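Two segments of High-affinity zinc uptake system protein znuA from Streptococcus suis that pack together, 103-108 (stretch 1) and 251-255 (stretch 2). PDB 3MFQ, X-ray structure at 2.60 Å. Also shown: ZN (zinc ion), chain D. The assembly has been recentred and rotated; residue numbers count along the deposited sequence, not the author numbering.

Stretch 1, residues 103-108: PHFWFS
Stretch 2 251-255: LFSDS

The two stretches lie far apart in one chain and meet at a zinc ion and a row of aromatic rings. In stretch 1, F105 to F107 have helical phi/psi values, near -76/-19, -69/-16 and -82/-11, without the regular helical bonds. H104, at -77/58, precedes them. Two backbone hydrogen bonds lie within the stretch: F105 N to P103 O at 2.7 Å and S108 N to F105 O at 3.0 Å. S108, at -91/89, is the N-cap residue before a helix. Stretch 2 has no regular helix or strand. It is extended at L251 (-81/144) and F252 (-100/120), turns at S253 (-111/-54) and D254 (-109/19), and extends again at S255 (-173/151).

The backbones stay well apart. The nearest CA atoms are those of H104 and S253, at 7.8 Å. The side chains of H104, W106 and F107 span the gap to two carbonyl oxygens and the D254 carboxylate, and their CA-to-CB bonds point toward stretch 2. In total 191 Å² is buried.

A zinc ion bridges the stretches. H104 has chi1 m (-49°) and chi2 96°, which places H104 NE2 2.2 Å from ZN. The CA-to-CB bond of D254 points away, but chi1 m (-65°) and chi2 -20° bring its carboxylate nearer. D254 OD1 and OD2 each lie 2.4 Å from ZN, so the carboxylate binds through both oxygens. Two atoms from elsewhere in the structure also bind the metal. H104 NE2 and D254 OD1 are 3.2 Å apart but not hydrogen-bonded; both are ligands of the same ion. H104 ND1 is hydrogen-bonded to a residue just before or after one of the stretches.

In W106, chi1 p (49°) and chi2 88° direct the indole edge to the backbone of S253. W106 NE1 gives a weak hydrogen bond to S253 O: the distance is 3.1 Å, but the N-H...O angle is only 128°. S253 O also lies 3.1 Å from W106 CZ2, near the ring plane, and so off the N-H line.

F107 has chi1 m (-69°) and chi2 -63°. F107 CZ lies 3.2 Å from F252 O, again at the ring edge, whose slightly positive hydrogens suit a carbonyl oxygen.

The F252 side chain, chi1 m (-52°) and chi2 -76°, starts sideways and ends leading away. S253 has chi1 p (73°), and its OG is hydrogen-bonded elsewhere in the structure. P103 (C-gamma endo), F105 (chi1 p 67°, chi2 -90°), S108 (t, 175°), L251 (m -66°, t 176°) and S255 (t, 176°) make no contact across the stretches.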

# COMPACT_ATOMS: atom_id res chain seq x y z
N PRO A 103 -5.90 -4.28 -5.12
CA PRO A 103 -4.66 -4.89 -4.63
C PRO A 103 -4.16 -4.31 -3.30
O PRO A 103 -3.32 -4.94 -2.65
CB PRO A 103 -3.66 -4.56 -5.74
CG PRO A 103 -4.16 -3.29 -6.34
CD PRO A 103 -5.66 -3.35 -6.24
N HIS A 104 -4.66 -3.15 -2.91
CA HIS A 104 -4.15 -2.45 -1.74
C HIS A 104 -4.64 -3.05 -0.43
O HIS A 104 -5.24 -2.36 0.39
CB HIS A 104 -4.53 -0.97 -1.80
CG HIS A 104 -4.22 -0.32 -3.11
ND1 HIS A 104 -5.15 -0.18 -4.11
CD2 HIS A 104 -3.07 0.22 -3.59
CE1 HIS A 104 -4.60 0.42 -5.15
NE2 HIS A 104 -3.34 0.67 -4.86
N PHE A 105 -4.37 -4.34 -0.23
CA PHE A 105 -4.86 -5.07 0.93
C PHE A 105 -4.11 -4.76 2.22
O PHE A 105 -4.60 -5.03 3.31
CB PHE A 105 -4.76 -6.57 0.66
CG PHE A 105 -3.34 -7.06 0.55
CD1 PHE A 105 -2.70 -7.09 -0.67
CD2 PHE A 105 -2.65 -7.47 1.68
CE1 PHE A 105 -1.39 -7.52 -0.77
CE2 PHE A 105 -1.35 -7.91 1.58
CZ PHE A 105 -0.72 -7.94 0.36
N TRP A 106 -2.90 -4.21 2.09
CA TRP A 106 -2.01 -4.06 3.24
C TRP A 106 -2.47 -3.05 4.29
O TRP A 106 -1.97 -3.05 5.42
CB TRP A 106 -0.58 -3.75 2.78
CG TRP A 106 -0.50 -2.65 1.79
CD1 TRP A 106 -0.38 -1.31 2.05
CD2 TRP A 106 -0.53 -2.78 0.36
NE1 TRP A 106 -0.34 -0.60 0.87
CE2 TRP A 106 -0.42 -1.48 -0.18
CE3 TRP A 106 -0.63 -3.86 -0.51
CZ2 TRP A 106 -0.42 -1.24 -1.55
CZ3 TRP A 106 -0.62 -3.62 -1.87
CH2 TRP A 106 -0.52 -2.32 -2.37
N PHE A 107 -3.42 -2.19 3.93
CA PHE A 107 -3.96 -1.23 4.89
C PHE A 107 -5.04 -1.86 5.76
O PHE A 107 -5.48 -1.28 6.75
CB PHE A 107 -4.49 0.02 4.18
CG PHE A 107 -3.41 0.87 3.56
CD1 PHE A 107 -2.45 1.47 4.35
CD2 PHE A 107 -3.37 1.07 2.19
CE1 PHE A 107 -1.46 2.25 3.78
CE2 PHE A 107 -2.38 1.85 1.62
CZ PHE A 107 -1.42 2.44 2.42
N SER A 108 -5.48 -3.06 5.38
CA SER A 108 -6.32 -3.86 6.25
C SER A 108 -5.41 -4.74 7.09
O SER A 108 -5.09 -5.86 6.71
CB SER A 108 -7.28 -4.73 5.44
OG SER A 108 -8.02 -5.60 6.28
N LEU A 251 1.40 10.83 1.68
CA LEU A 251 0.91 9.52 2.06
C LEU A 251 1.64 8.47 1.23
O LEU A 251 1.96 8.69 0.07
CB LEU A 251 -0.60 9.42 1.81
CG LEU A 251 -1.53 10.30 2.64
CD1 LEU A 251 -2.96 10.14 2.17
CD2 LEU A 251 -1.40 9.97 4.11
N PHE A 252 1.91 7.32 1.84
CA PHE A 252 2.48 6.20 1.11
C PHE A 252 1.37 5.22 0.78
O PHE A 252 0.71 4.70 1.68
CB PHE A 252 3.56 5.51 1.94
CG PHE A 252 4.61 6.43 2.47
CD1 PHE A 252 5.61 6.92 1.64
CD2 PHE A 252 4.61 6.81 3.81
CE1 PHE A 252 6.58 7.77 2.13
CE2 PHE A 252 5.58 7.65 4.30
CZ PHE A 252 6.57 8.14 3.46
N SER A 253 1.16 4.97 -0.50
CA SER A 253 0.14 4.03 -0.93
C SER A 253 0.77 2.79 -1.54
O SER A 253 0.50 1.67 -1.11
CB SER A 253 -0.81 4.68 -1.93
OG SER A 253 -0.18 4.84 -3.19
N ASP A 254 1.62 3.00 -2.53
CA ASP A 254 2.19 1.90 -3.29
C ASP A 254 3.67 1.68 -3.00
O ASP A 254 4.37 1.04 -3.78
CB ASP A 254 1.99 2.13 -4.79
CG ASP A 254 0.53 2.13 -5.18
OD1 ASP A 254 -0.29 1.58 -4.42
OD2 ASP A 254 0.20 2.67 -6.26
N SER A 255 4.14 2.21 -1.88
CA SER A 255 5.54 2.05 -1.51
C SER A 255 5.84 2.58 -0.13
O SER A 255 5.19 3.50 0.36
CB SER A 255 6.43 2.77 -2.53
OG SER A 255 7.80 2.69 -2.15
ZN ZN D . -2.01 1.91 -6.06